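Local coordinates for kcn28 (Kitasatospora, PDB 6J31), which is of unknown function but has a two-domain GT-B-type architecture of two parallel sheets, with an erythromycin biosynthesis protein CIII-like C-terminal domain, at residues 129-134 / 303-308; 190-195 / 310-315; 208-213 / 375-380; 316-321 / 332-337. One frame throughout, in Å; residues are numbered along the deposited sequence.

Interaction 1. Residues 129-134 / 303-308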
loop_
_atom_site.group_PDB
_atom_site.type_symbol
_atom_site.label_atom_id
_atom_site.label_comp_id
_atom_site.label_asym_id
_atom_site.label_seq_id
_atom_site.Cartn_x
_atom_site.Cartn_y
_atom_site.Cartn_z
ATOM N N PRO A 129 2.639 5.214 0.661
ATOM C CA PRO A 129 2.560 3.802 1.063
ATOM C C PRO A 129 3.097 2.821 0.037
ATOM O O PRO A 129 3.237 1.632 0.358
ATOM C CB PRO A 129 1.055 3.596 1.268
ATOM C CG PRO A 129 0.438 4.519 0.268
ATOM C CD PRO A 129 1.326 5.746 0.255
ATOM N N THR A 130 3.411 3.267 -1.172
ATOM C CA THR A 130 3.964 2.396 -2.199
ATOM C C THR A 130 5.021 3.192 -2.957
ATOM O O THR A 130 5.358 4.321 -2.589
ATOM C CB THR A 130 2.860 1.845 -3.113
ATOM O OG1 THR A 130 3.410 0.839 -3.971
ATOM C CG2 THR A 130 2.259 2.953 -3.966
ATOM N N TRP A 131 5.558 2.602 -4.018
ATOM C CA TRP A 131 6.617 3.270 -4.755
ATOM C C TRP A 131 6.099 4.534 -5.435
ATOM O O TRP A 131 4.908 4.671 -5.727
ATOM C CB TRP A 131 7.245 2.329 -5.785
ATOM C CG TRP A 131 6.295 1.531 -6.641
ATOM C CD1 TRP A 131 5.838 0.268 -6.393
ATOM C CD2 TRP A 131 5.721 1.922 -7.899
ATOM N NE1 TRP A 131 5.009 -0.146 -7.407
ATOM C CE2 TRP A 131 4.920 0.848 -8.344
ATOM C CE3 TRP A 131 5.801 3.076 -8.689
ATOM C CZ2 TRP A 131 4.204 0.895 -9.540
ATOM C CZ3 TRP A 131 5.088 3.120 -9.880
ATOM C CH2 TRP A 131 4.301 2.035 -10.291
ATOM N N VAL A 132 7.008 5.476 -5.654
ATOM C CA VAL A 132 6.667 6.764 -6.218
ATOM C C VAL A 132 6.993 6.768 -7.708
ATOM O O VAL A 132 7.660 5.876 -8.226
ATOM C CB VAL A 132 7.399 7.916 -5.487
ATOM C CG1 VAL A 132 7.005 7.948 -4.016
ATOM C CG2 VAL A 132 8.908 7.770 -5.649
ATOM N N MET A 133 6.518 7.794 -8.410
ATOM C CA MET A 133 6.745 7.925 -9.846
ATOM C C MET A 133 7.763 9.028 -10.069
ATOM O O MET A 133 7.418 10.216 -9.981
ATOM C CB MET A 133 5.445 8.248 -10.580
ATOM C CG MET A 133 4.473 9.062 -9.756
ATOM S SD MET A 133 2.938 8.159 -9.514
ATOM C CE MET A 133 3.230 6.805 -10.626
ATOM N N PRO A 134 9.018 8.703 -10.364
ATOM C CA PRO A 134 10.021 9.757 -10.521
ATOM C C PRO A 134 9.755 10.597 -11.758
ATOM O O PRO A 134 9.014 10.216 -12.667
ATOM C CB PRO A 134 11.335 8.980 -10.651
ATOM C CG PRO A 134 10.929 7.647 -11.192
ATOM C CD PRO A 134 9.574 7.360 -10.604
ATOM N N GLY A 303 -0.006 -9.317 -5.312
ATOM C CA GLY A 303 1.130 -8.440 -5.494
ATOM C C GLY A 303 0.949 -7.022 -5.003
ATOM O O GLY A 303 1.700 -6.136 -5.426
ATOM N N GLY A 304 -0.027 -6.771 -4.136
ATOM C CA GLY A 304 -0.096 -5.481 -3.482
ATOM C C GLY A 304 1.103 -5.263 -2.579
ATOM O O GLY A 304 1.733 -6.209 -2.105
ATOM N N MET A 305 1.435 -3.988 -2.364
ATOM C CA MET A 305 2.645 -3.650 -1.619
ATOM C C MET A 305 2.587 -4.191 -0.194
ATOM O O MET A 305 3.617 -4.568 0.377
ATOM C CB MET A 305 2.856 -2.135 -1.620
ATOM C CG MET A 305 4.191 -1.686 -1.055
ATOM S SD MET A 305 5.621 -2.449 -1.859
ATOM C CE MET A 305 5.642 -1.587 -3.430
ATOM N N GLY A 306 1.395 -4.208 0.406
ATOM C CA GLY A 306 1.267 -4.721 1.761
ATOM C C GLY A 306 1.582 -6.202 1.852
ATOM O O GLY A 306 2.341 -6.638 2.721
ATOM N N GLY A 307 1.002 -6.996 0.950
ATOM C CA GLY A 307 1.273 -8.424 0.958
ATOM C C GLY A 307 2.719 -8.750 0.635
ATOM O O GLY A 307 3.322 -9.628 1.259
ATOM N N ILE A 308 3.298 -8.049 -0.344
ATOM C CA ILE A 308 4.667 -8.341 -0.760
ATOM C C ILE A 308 5.646 -8.055 0.370
ATOM O O ILE A 308 6.555 -8.850 0.643
ATOM C CB ILE A 308 5.016 -7.546 -2.028
ATOM C CG1 ILE A 308 4.474 -8.274 -3.254
ATOM C CG2 ILE A 308 6.524 -7.336 -2.136
ATOM C CD1 ILE A 308 4.629 -7.501 -4.518
#
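Met305 faces the loop at Thr130 and Trp131, meeting both with its terminal methyl. The sulfur chain is bent at its second and third torsions (chi2 55°, chi3 74°), which curls CE back so that it reaches two targets at once. Met305 CE lies 3.3 Å from Thr130 OG1 and 3.5 Å from Trp131 CD1, in the second case at the edge of the indole and near its plane. This is the tight part of the contact, and it is buried. No hydrogen bond crosses between the segments; the polar groups next to the methyl are satisfied elsewhere, Thr130 OG1 by a hydrogen bond with Asp326 and Trp131 NE1 by one with Asn330, which helps set the turn of the indole. The hydroxyl of Thr130 is placed by its own torsion, with OG1 opposite the backbone N (chi1 -171°). Thr130 also belongs to the pocket of (2E,2'E)-3,3'-(1,2-phenylene)di(prop-2-enoic acid), its side chain about 4 Å from the bound molecule at the nearest atoms.

The contact is looser at Pro129, which is partly exposed: its carbonyl O stands 3.7 Å from Met305 CG, while its ring stands well back from Met305. Partly exposed Gly304 takes the N-cap position of the helix, and its O accepts a hydrogen bond from Ile308 N (3.0 Å) in the first turn. The contact spans the two halves of the GT-B-type fold, bringing the loop after strand 124-128 against the start of helix 305-314, while helix 327-336 packs alongside both Trp131 and Met305.

Interaction 2. Residues 190-195 / 310-315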
loop_
_atom_site.group_PDB
_atom_site.type_symbol
_atom_site.label_atom_id
_atom_site.label_comp_id
_atom_site.label_asym_id
_atom_site.label_seq_id
_atom_site.Cartn_x
_atom_site.Cartn_y
_atom_site.Cartn_z
ATOM N N PRO A 190 11.216 -0.347 0.597
ATOM C CA PRO A 190 12.664 -0.401 0.360
ATOM C C PRO A 190 12.987 -0.017 -1.075
ATOM O O PRO A 190 12.144 -0.101 -1.970
ATOM C CB PRO A 190 13.019 -1.865 0.635
ATOM C CG PRO A 190 11.744 -2.610 0.415
ATOM C CD PRO A 190 10.640 -1.682 0.828
ATOM N N ARG A 191 14.238 0.397 -1.294
ATOM C CA ARG A 191 14.629 0.831 -2.632
ATOM C C ARG A 191 14.512 -0.304 -3.645
ATOM O O ARG A 191 14.238 -0.051 -4.823
ATOM C CB ARG A 191 16.047 1.423 -2.620
ATOM C CG ARG A 191 17.186 0.405 -2.697
ATOM C CD ARG A 191 18.591 1.038 -2.792
ATOM N NE ARG A 191 18.817 2.127 -1.841
ATOM C CZ ARG A 191 18.702 3.418 -2.133
ATOM N NH1 ARG A 191 18.362 3.802 -3.360
ATOM N NH2 ARG A 191 18.924 4.329 -1.196
ATOM N N PHE A 192 14.683 -1.557 -3.213
ATOM C CA PHE A 192 14.587 -2.660 -4.164
ATOM C C PHE A 192 13.150 -2.967 -4.582
ATOM O O PHE A 192 12.956 -3.821 -5.455
ATOM C CB PHE A 192 15.271 -3.923 -3.617
ATOM C CG PHE A 192 14.669 -4.476 -2.350
ATOM C CD1 PHE A 192 13.477 -5.185 -2.377
ATOM C CD2 PHE A 192 15.324 -4.333 -1.140
ATOM C CE1 PHE A 192 12.933 -5.704 -1.215
ATOM C CE2 PHE A 192 14.787 -4.853 0.027
ATOM C CZ PHE A 192 13.590 -5.538 -0.010
ATOM N N LEU A 193 12.150 -2.320 -3.977
ATOM C CA LEU A 193 10.763 -2.413 -4.425
ATOM C C LEU A 193 10.305 -1.163 -5.167
ATOM O O LEU A 193 9.121 -1.054 -5.501
ATOM C CB LEU A 193 9.828 -2.677 -3.239
ATOM C CG LEU A 193 9.925 -4.054 -2.580
ATOM C CD1 LEU A 193 8.837 -4.253 -1.522
ATOM C CD2 LEU A 193 9.874 -5.156 -3.637
ATOM N N GLN A 194 11.223 -0.239 -5.462
ATOM C CA GLN A 194 10.904 0.977 -6.192
ATOM C C GLN A 194 11.362 0.830 -7.630
ATOM O O GLN A 194 12.574 0.726 -7.873
ATOM C CB GLN A 194 11.575 2.189 -5.550
ATOM C CG GLN A 194 11.584 3.444 -6.429
ATOM C CD GLN A 194 10.225 4.127 -6.495
ATOM O OE1 GLN A 194 9.639 4.465 -5.468
ATOM N NE2 GLN A 194 9.728 4.344 -7.701
ATOM N N PRO A 195 10.460 0.804 -8.603
ATOM C CA PRO A 195 10.898 0.757 -10.000
ATOM C C PRO A 195 11.654 2.028 -10.357
ATOM O O PRO A 195 11.306 3.123 -9.909
ATOM C CB PRO A 195 9.586 0.633 -10.788
ATOM C CG PRO A 195 8.557 0.203 -9.789
ATOM C CD PRO A 195 8.998 0.739 -8.467
ATOM N N GLU A 310 4.908 -8.075 3.505
ATOM C CA GLU A 310 4.677 -9.095 4.521
ATOM C C GLU A 310 5.343 -10.415 4.142
ATOM O O GLU A 310 5.863 -11.127 5.012
ATOM C CB GLU A 310 3.181 -9.285 4.748
ATOM C CG GLU A 310 2.607 -8.348 5.797
ATOM C CD GLU A 310 1.097 -8.396 5.852
ATOM O OE1 GLU A 310 0.487 -8.990 4.938
ATOM O OE2 GLU A 310 0.521 -7.853 6.818
ATOM N N GLY A 311 5.332 -10.760 2.851
ATOM C CA GLY A 311 6.046 -11.948 2.410
ATOM C C GLY A 311 7.543 -11.833 2.628
ATOM O O GLY A 311 8.185 -12.770 3.110
ATOM N N LEU A 312 8.113 -10.678 2.276
ATOM C CA LEU A 312 9.537 -10.440 2.483
ATOM C C LEU A 312 9.900 -10.503 3.960
ATOM O O LEU A 312 10.902 -11.122 4.336
ATOM C CB LEU A 312 9.917 -9.075 1.912
ATOM C CG LEU A 312 10.006 -8.963 0.394
ATOM C CD1 LEU A 312 10.202 -7.517 -0.015
ATOM C CD2 LEU A 312 11.153 -9.811 -0.099
ATOM N N PHE A 313 9.088 -9.878 4.814
ATOM C CA PHE A 313 9.381 -9.867 6.243
ATOM C C PHE A 313 9.400 -11.280 6.812
ATOM O O PHE A 313 10.240 -11.604 7.660
ATOM C CB PHE A 313 8.357 -8.999 6.974
ATOM C CG PHE A 313 8.579 -8.915 8.456
ATOM C CD1 PHE A 313 9.569 -8.097 8.980
ATOM C CD2 PHE A 313 7.794 -9.654 9.329
ATOM C CE1 PHE A 313 9.774 -8.023 10.349
ATOM C CE2 PHE A 313 7.991 -9.584 10.696
ATOM C CZ PHE A 313 8.982 -8.768 11.207
ATOM N N SER A 314 8.499 -12.137 6.343
ATOM C CA SER A 314 8.408 -13.512 6.808
ATOM C C SER A 314 9.335 -14.459 6.059
ATOM O O SER A 314 9.397 -15.640 6.408
ATOM C CB SER A 314 6.966 -14.008 6.687
ATOM O OG SER A 314 6.104 -13.249 7.516
ATOM N N GLY A 315 10.045 -13.979 5.040
ATOM C CA GLY A 315 10.912 -14.836 4.253
ATOM C C GLY A 315 10.167 -15.956 3.558
ATOM O O GLY A 315 10.602 -17.111 3.591
#
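Leu193 and Leu312 are the residues of closest backbone approach, their CA atoms 10.7 Å apart, so a 3-10 turn and a helix face each other at a separation that side chains alone bridge. One methyl does the work from the helix side. Leu312 CD1 points at the rim of the Phe192 ring, in its plane, 3.5 Å from Phe192 CE1, and the two side chains come from opposite directions. The same methyl meets Leu193 CD1 at 3.8 Å, the two leucines reaching toward each other tip to tip. Phe192 sits with CG between its backbone N and carbonyl carbon (chi1 62°), and one face of its ring is covered near the rim by Pro190 CG, 3.5 Å above the plane.

In the GT-B-type fold this is an interdomain contact: residues 190-195 follow strand 185-187 of one parallel sheet, whereas helix 305-314 packs in the other domain. That helix closes in a Schellman motif at Gly315, whose positive phi suits glycine; Gly315 N bonds back to Leu312 O at 3.1 Å, and Val316 N to Gly311 O. Helix 364-378 lies against both partners, with Leu377 on Phe192 and Leu373 on Leu312. Beyond the turn, Gln194 NE2 donates to Pro195 O at 3.0 Å with an N-H...O angle of 168°, the acceptor lying in the plane of the Gln194 amide, and also bonds to Val132 O.

Interaction 3. Residues 208-213 / 375-380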
loop_
_atom_site.group_PDB
_atom_site.type_symbol
_atom_site.label_atom_id
_atom_site.label_comp_id
_atom_site.label_asym_id
_atom_site.label_seq_id
_atom_site.Cartn_x
_atom_site.Cartn_y
_atom_site.Cartn_z
ATOM N N ILE A 208 12.245 4.602 3.161
ATOM C CA ILE A 208 12.220 4.308 4.588
ATOM C C ILE A 208 12.080 2.809 4.814
ATOM O O ILE A 208 12.578 2.268 5.808
ATOM C CB ILE A 208 11.084 5.092 5.275
ATOM C CG1 ILE A 208 11.393 6.587 5.248
ATOM C CG2 ILE A 208 10.864 4.628 6.709
ATOM C CD1 ILE A 208 12.523 6.990 6.172
ATOM N N GLY A 209 11.425 2.125 3.886
ATOM C CA GLY A 209 10.977 0.779 4.137
ATOM C C GLY A 209 9.741 0.821 5.010
ATOM O O GLY A 209 9.239 1.894 5.358
ATOM N N PRO A 210 9.225 -0.346 5.384
ATOM C CA PRO A 210 8.017 -0.388 6.210
ATOM C C PRO A 210 8.263 0.174 7.597
ATOM O O PRO A 210 9.366 0.095 8.144
ATOM C CB PRO A 210 7.681 -1.880 6.272
ATOM C CG PRO A 210 8.994 -2.551 6.077
ATOM C CD PRO A 210 9.736 -1.691 5.095
ATOM N N CYS A 211 7.214 0.753 8.163
ATOM C CA CYS A 211 7.262 1.272 9.523
ATOM C C CYS A 211 6.583 0.244 10.419
ATOM O O CYS A 211 5.356 0.134 10.446
ATOM C CB CYS A 211 6.613 2.648 9.591
ATOM S SG CYS A 211 7.610 3.908 8.745
ATOM N N LEU A 212 7.395 -0.520 11.139
ATOM C CA LEU A 212 6.944 -1.609 11.987
ATOM C C LEU A 212 7.035 -1.189 13.448
ATOM O O LEU A 212 7.776 -0.273 13.808
ATOM C CB LEU A 212 7.788 -2.866 11.755
ATOM C CG LEU A 212 8.020 -3.308 10.306
ATOM C CD1 LEU A 212 8.983 -4.484 10.275
ATOM C CD2 LEU A 212 6.716 -3.655 9.611
ATOM N N GLY A 213 6.258 -1.862 14.288
ATOM C CA GLY A 213 6.280 -1.578 15.708
ATOM C C GLY A 213 5.718 -2.726 16.515
ATOM O O GLY A 213 4.661 -2.603 17.144
ATOM N N ARG A 375 17.600 -8.828 5.431
ATOM C CA ARG A 375 18.586 -7.920 6.005
ATOM C C ARG A 375 18.560 -6.583 5.287
ATOM O O ARG A 375 18.654 -5.528 5.924
ATOM C CB ARG A 375 19.997 -8.491 5.981
ATOM C CG ARG A 375 20.872 -7.725 7.023
ATOM C CD ARG A 375 22.317 -8.208 7.055
ATOM N NE ARG A 375 22.776 -8.310 5.630
ATOM C CZ ARG A 375 23.102 -9.484 5.038
ATOM N NH1 ARG A 375 22.953 -10.598 5.712
ATOM N NH2 ARG A 375 23.420 -9.537 3.755
ATOM N N GLU A 376 18.439 -6.608 3.960
ATOM C CA GLU A 376 18.337 -5.366 3.207
ATOM C C GLU A 376 17.103 -4.580 3.615
ATOM O O GLU A 376 17.137 -3.346 3.655
ATOM C CB GLU A 376 18.292 -5.645 1.707
ATOM C CG GLU A 376 19.641 -5.862 1.070
ATOM C CD GLU A 376 19.526 -6.088 -0.418
ATOM O OE1 GLU A 376 19.066 -5.164 -1.121
ATOM O OE2 GLU A 376 19.889 -7.186 -0.883
ATOM N N LEU A 377 16.012 -5.281 3.929
ATOM C CA LEU A 377 14.749 -4.611 4.208
ATOM C C LEU A 377 14.865 -3.714 5.439
ATOM O O LEU A 377 14.505 -2.532 5.391
ATOM C CB LEU A 377 13.645 -5.654 4.378
ATOM C CG LEU A 377 12.268 -5.330 3.786
ATOM C CD1 LEU A 377 11.146 -6.162 4.390
ATOM C CD2 LEU A 377 11.960 -3.878 3.888
ATOM N N ARG A 378 15.374 -4.252 6.552
ATOM C CA ARG A 378 15.417 -3.465 7.780
ATOM C C ARG A 378 16.397 -2.300 7.682
ATOM O O ARG A 378 16.232 -1.302 8.395
ATOM C CB ARG A 378 15.773 -4.341 8.989
ATOM C CG ARG A 378 17.262 -4.381 9.368
ATOM C CD ARG A 378 18.002 -5.572 8.790
ATOM N NE ARG A 378 17.531 -6.846 9.323
ATOM C CZ ARG A 378 18.277 -7.687 10.035
ATOM N NH1 ARG A 378 19.533 -7.382 10.339
ATOM N NH2 ARG A 378 17.754 -8.827 10.465
ATOM N N ALA A 379 17.399 -2.397 6.807
ATOM C CA ALA A 379 18.485 -1.427 6.727
ATOM C C ALA A 379 18.052 -0.067 6.196
ATOM O O ALA A 379 18.885 0.845 6.148
ATOM C CB ALA A 379 19.607 -1.980 5.852
ATOM N N HIS A 380 16.793 0.101 5.796
ATOM C CA HIS A 380 16.331 1.377 5.267
ATOM C C HIS A 380 15.964 2.382 6.355
ATOM O O HIS A 380 15.723 3.551 6.034
ATOM C CB HIS A 380 15.147 1.149 4.328
ATOM C CG HIS A 380 15.558 0.750 2.944
ATOM N ND1 HIS A 380 15.850 -0.553 2.604
ATOM C CD2 HIS A 380 15.742 1.482 1.822
ATOM C CE1 HIS A 380 16.191 -0.608 1.330
ATOM N NE2 HIS A 380 16.134 0.614 0.832
#
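Pro210 and Leu377, with Ile208 and His380 beside them, form an interdomain packing contact between the loop after edge strand 205-207 and the C-terminal end of helix 364-378, held without a hydrogen bond between the two segments. Pro210 CD and Leu377 CD2 press together at 3.3 Å, tighter than ordinary carbon contact; CD2 also reaches Pro210 CG at 3.9 Å. Leu377 has its first torsion away from a staggered value (chi1 -141°), which may reflect the tight fit against the proline. Its CD2 comes up against the CD-CG edge of the proline ring, the two side chains crossing at a slant.

His380 takes the second half of the contact. Its beta carbon points to the loop and stands 3.2 Å from Ile208 O. The ring meets this peptide obliquely, neither flat nor edge-on. It is held from the last turn of helix 364-378, since His380 ND1 donates to Glu376 O at 3.2 Å, a bent bond (137°) in which the donor is tilted from the carbonyl plane. Gly209, at positive phi, brings the backbone close to His380, with Gly209 N 3.9 Å from His380 CB. The Ile208 side chain itself turns from the helix, toward Arg385 and Ala386.

Around this contact, Ile208 bonds by its backbone to Val187 and to Gly382, linking strand 185-187 with the first residue of helix 382-391. Leu212 O accepts from Thr383 OG1 in that same helix, and helix 305-314 brings Gln309 to Pro210 and Leu312 to Leu377.

Interaction 4. Residues 316-321 / 332-337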
loop_
_atom_site.group_PDB
_atom_site.type_symbol
_atom_site.label_atom_id
_atom_site.label_comp_id
_atom_site.label_asym_id
_atom_site.label_seq_id
_atom_site.Cartn_x
_atom_site.Cartn_y
_atom_site.Cartn_z
ATOM N N VAL A 316 9.042 -15.629 2.929
ATOM C CA VAL A 316 8.181 -16.598 2.266
ATOM C C VAL A 316 8.175 -16.284 0.773
ATOM O O VAL A 316 7.824 -15.167 0.380
ATOM C CB VAL A 316 6.752 -16.569 2.835
ATOM C CG1 VAL A 316 5.851 -17.543 2.094
ATOM C CG2 VAL A 316 6.768 -16.857 4.326
ATOM N N PRO A 317 8.549 -17.225 -0.095
ATOM C CA PRO A 317 8.486 -16.960 -1.536
ATOM C C PRO A 317 7.049 -16.790 -1.999
ATOM O O PRO A 317 6.108 -17.294 -1.381
ATOM C CB PRO A 317 9.132 -18.204 -2.157
ATOM C CG PRO A 317 8.960 -19.265 -1.142
ATOM C CD PRO A 317 9.008 -18.591 0.201
ATOM N N MET A 318 6.884 -16.060 -3.101
ATOM C CA MET A 318 5.561 -15.621 -3.511
ATOM C C MET A 318 5.255 -16.012 -4.950
ATOM O O MET A 318 6.125 -15.962 -5.822
ATOM C CB MET A 318 5.418 -14.102 -3.333
ATOM C CG MET A 318 5.401 -13.684 -1.863
ATOM S SD MET A 318 5.516 -11.911 -1.575
ATOM C CE MET A 318 7.298 -11.692 -1.571
ATOM N N VAL A 319 4.010 -16.417 -5.177
ATOM C CA VAL A 319 3.433 -16.522 -6.511
ATOM C C VAL A 319 2.507 -15.327 -6.681
ATOM O O VAL A 319 1.543 -15.170 -5.922
ATOM C CB VAL A 319 2.680 -17.849 -6.703
ATOM C CG1 VAL A 319 1.980 -17.867 -8.050
ATOM C CG2 VAL A 319 3.635 -19.028 -6.578
ATOM N N VAL A 320 2.811 -14.466 -7.645
ATOM C CA VAL A 320 2.162 -13.168 -7.774
ATOM C C VAL A 320 1.219 -13.198 -8.969
ATOM O O VAL A 320 1.594 -13.662 -10.052
ATOM C CB VAL A 320 3.198 -12.040 -7.920
ATOM C CG1 VAL A 320 2.509 -10.690 -7.907
ATOM C CG2 VAL A 320 4.232 -12.129 -6.817
ATOM N N ALA A 321 -0.002 -12.695 -8.771
ATOM C CA ALA A 321 -1.027 -12.613 -9.810
ATOM C C ALA A 321 -1.474 -11.160 -9.911
ATOM O O ALA A 321 -2.528 -10.785 -9.375
ATOM C CB ALA A 321 -2.209 -13.535 -9.513
ATOM N N GLU A 332 6.871 -7.539 -11.154
ATOM C CA GLU A 332 8.159 -7.519 -11.836
ATOM C C GLU A 332 9.310 -7.429 -10.842
ATOM O O GLU A 332 10.320 -8.127 -10.986
ATOM C CB GLU A 332 8.212 -6.343 -12.812
ATOM C CG GLU A 332 7.449 -6.553 -14.105
ATOM C CD GLU A 332 7.689 -7.924 -14.699
ATOM O OE1 GLU A 332 8.871 -8.300 -14.856
ATOM O OE2 GLU A 332 6.702 -8.623 -15.014
ATOM N N SER A 333 9.154 -6.602 -9.805
ATOM C CA SER A 333 10.227 -6.406 -8.834
ATOM C C SER A 333 10.579 -7.704 -8.120
ATOM O O SER A 333 11.751 -8.094 -8.073
ATOM C CB SER A 333 9.832 -5.322 -7.831
ATOM O OG SER A 333 9.545 -4.108 -8.505
ATOM N N VAL A 334 9.581 -8.384 -7.545
ATOM C CA VAL A 334 9.867 -9.599 -6.787
ATOM C C VAL A 334 10.364 -10.715 -7.698
ATOM O O VAL A 334 11.195 -11.535 -7.287
ATOM C CB VAL A 334 8.637 -10.037 -5.973
ATOM C CG1 VAL A 334 8.418 -9.090 -4.809
ATOM C CG2 VAL A 334 7.390 -10.110 -6.860
ATOM N N VAL A 335 9.872 -10.777 -8.935
ATOM C CA VAL A 335 10.416 -11.737 -9.890
ATOM C C VAL A 335 11.858 -11.381 -10.230
ATOM O O VAL A 335 12.734 -12.254 -10.282
ATOM C CB VAL A 335 9.528 -11.798 -11.147
ATOM C CG1 VAL A 335 10.281 -12.436 -12.310
ATOM C CG2 VAL A 335 8.249 -12.552 -10.848
ATOM N N GLY A 336 12.128 -10.091 -10.447
ATOM C CA GLY A 336 13.486 -9.652 -10.717
ATOM C C GLY A 336 14.442 -9.928 -9.575
ATOM O O GLY A 336 15.649 -10.055 -9.791
ATOM N N LEU A 337 13.924 -9.991 -8.345
ATOM C CA LEU A 337 14.725 -10.346 -7.182
ATOM C C LEU A 337 14.968 -11.848 -7.080
ATOM O O LEU A 337 15.755 -12.274 -6.227
ATOM C CB LEU A 337 14.042 -9.848 -5.902
ATOM C CG LEU A 337 13.866 -8.332 -5.761
ATOM C CD1 LEU A 337 12.989 -8.000 -4.574
ATOM C CD2 LEU A 337 15.209 -7.615 -5.655
#
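Val334 meets Met318 and Val320 across the beta-alpha-beta unit made of strand 318-320, helix 327-336 and strand 340-342, part of the parallel sheet of the C-terminal half. The helix lies on one face of the strand, with the CA atoms of Met318 and Val334 8.1 Å apart. Each gamma methyl of Val334 has its own partner, set by its first torsion (chi1 -72°): CG1 stands opposite the carbonyl carbon and turns to Met318, while CG2 lies between backbone N and carbonyl carbon and turns to Val320. Met318 stretches from the strand with its chain straight about chi2 and then folds at the sulfur (chi3 -87°), which sends its methyl toward both this helix and Ile308 of helix 305-314; Met318 CE is 4.3 Å from Val334 CG1, a looser touch. Val319, between the two, points to the other face, against Val300 and Ile343. The strand sits inside the sheet, bonded by its backbone to Phe299 and Thr301 on one side and Arg341 on the other, and Val334 also packs on Ala340. Val320 has CG1 anti to its backbone N, leaving CG2 directed at the helix, where Val320 CG2 and Val334 CG2 meet slantwise at 3.7 Å.

How the interactions relate
Interactions 1, 2 and 3 join the two halves of the GT-B-type fold, each pairing a loop after a strand of the seven-stranded sheet with a helix of the other half; interaction 4 lies wholly within the second half. Interactions 1 and 2 share helix 305-314, their centres 9 Å apart, and interaction 3 is another 9 Å from interaction 2. Along the chain the segments of these three alternate, so the halves are tied repeatedly. Interaction 4 follows helix 305-314 directly and is nested within the span closed by interaction 3, 18 Å from it between centres. Ile308 of helix 305-314 packs on Val334 of helix 327-336, so the interdomain contacts adjoin interaction 4.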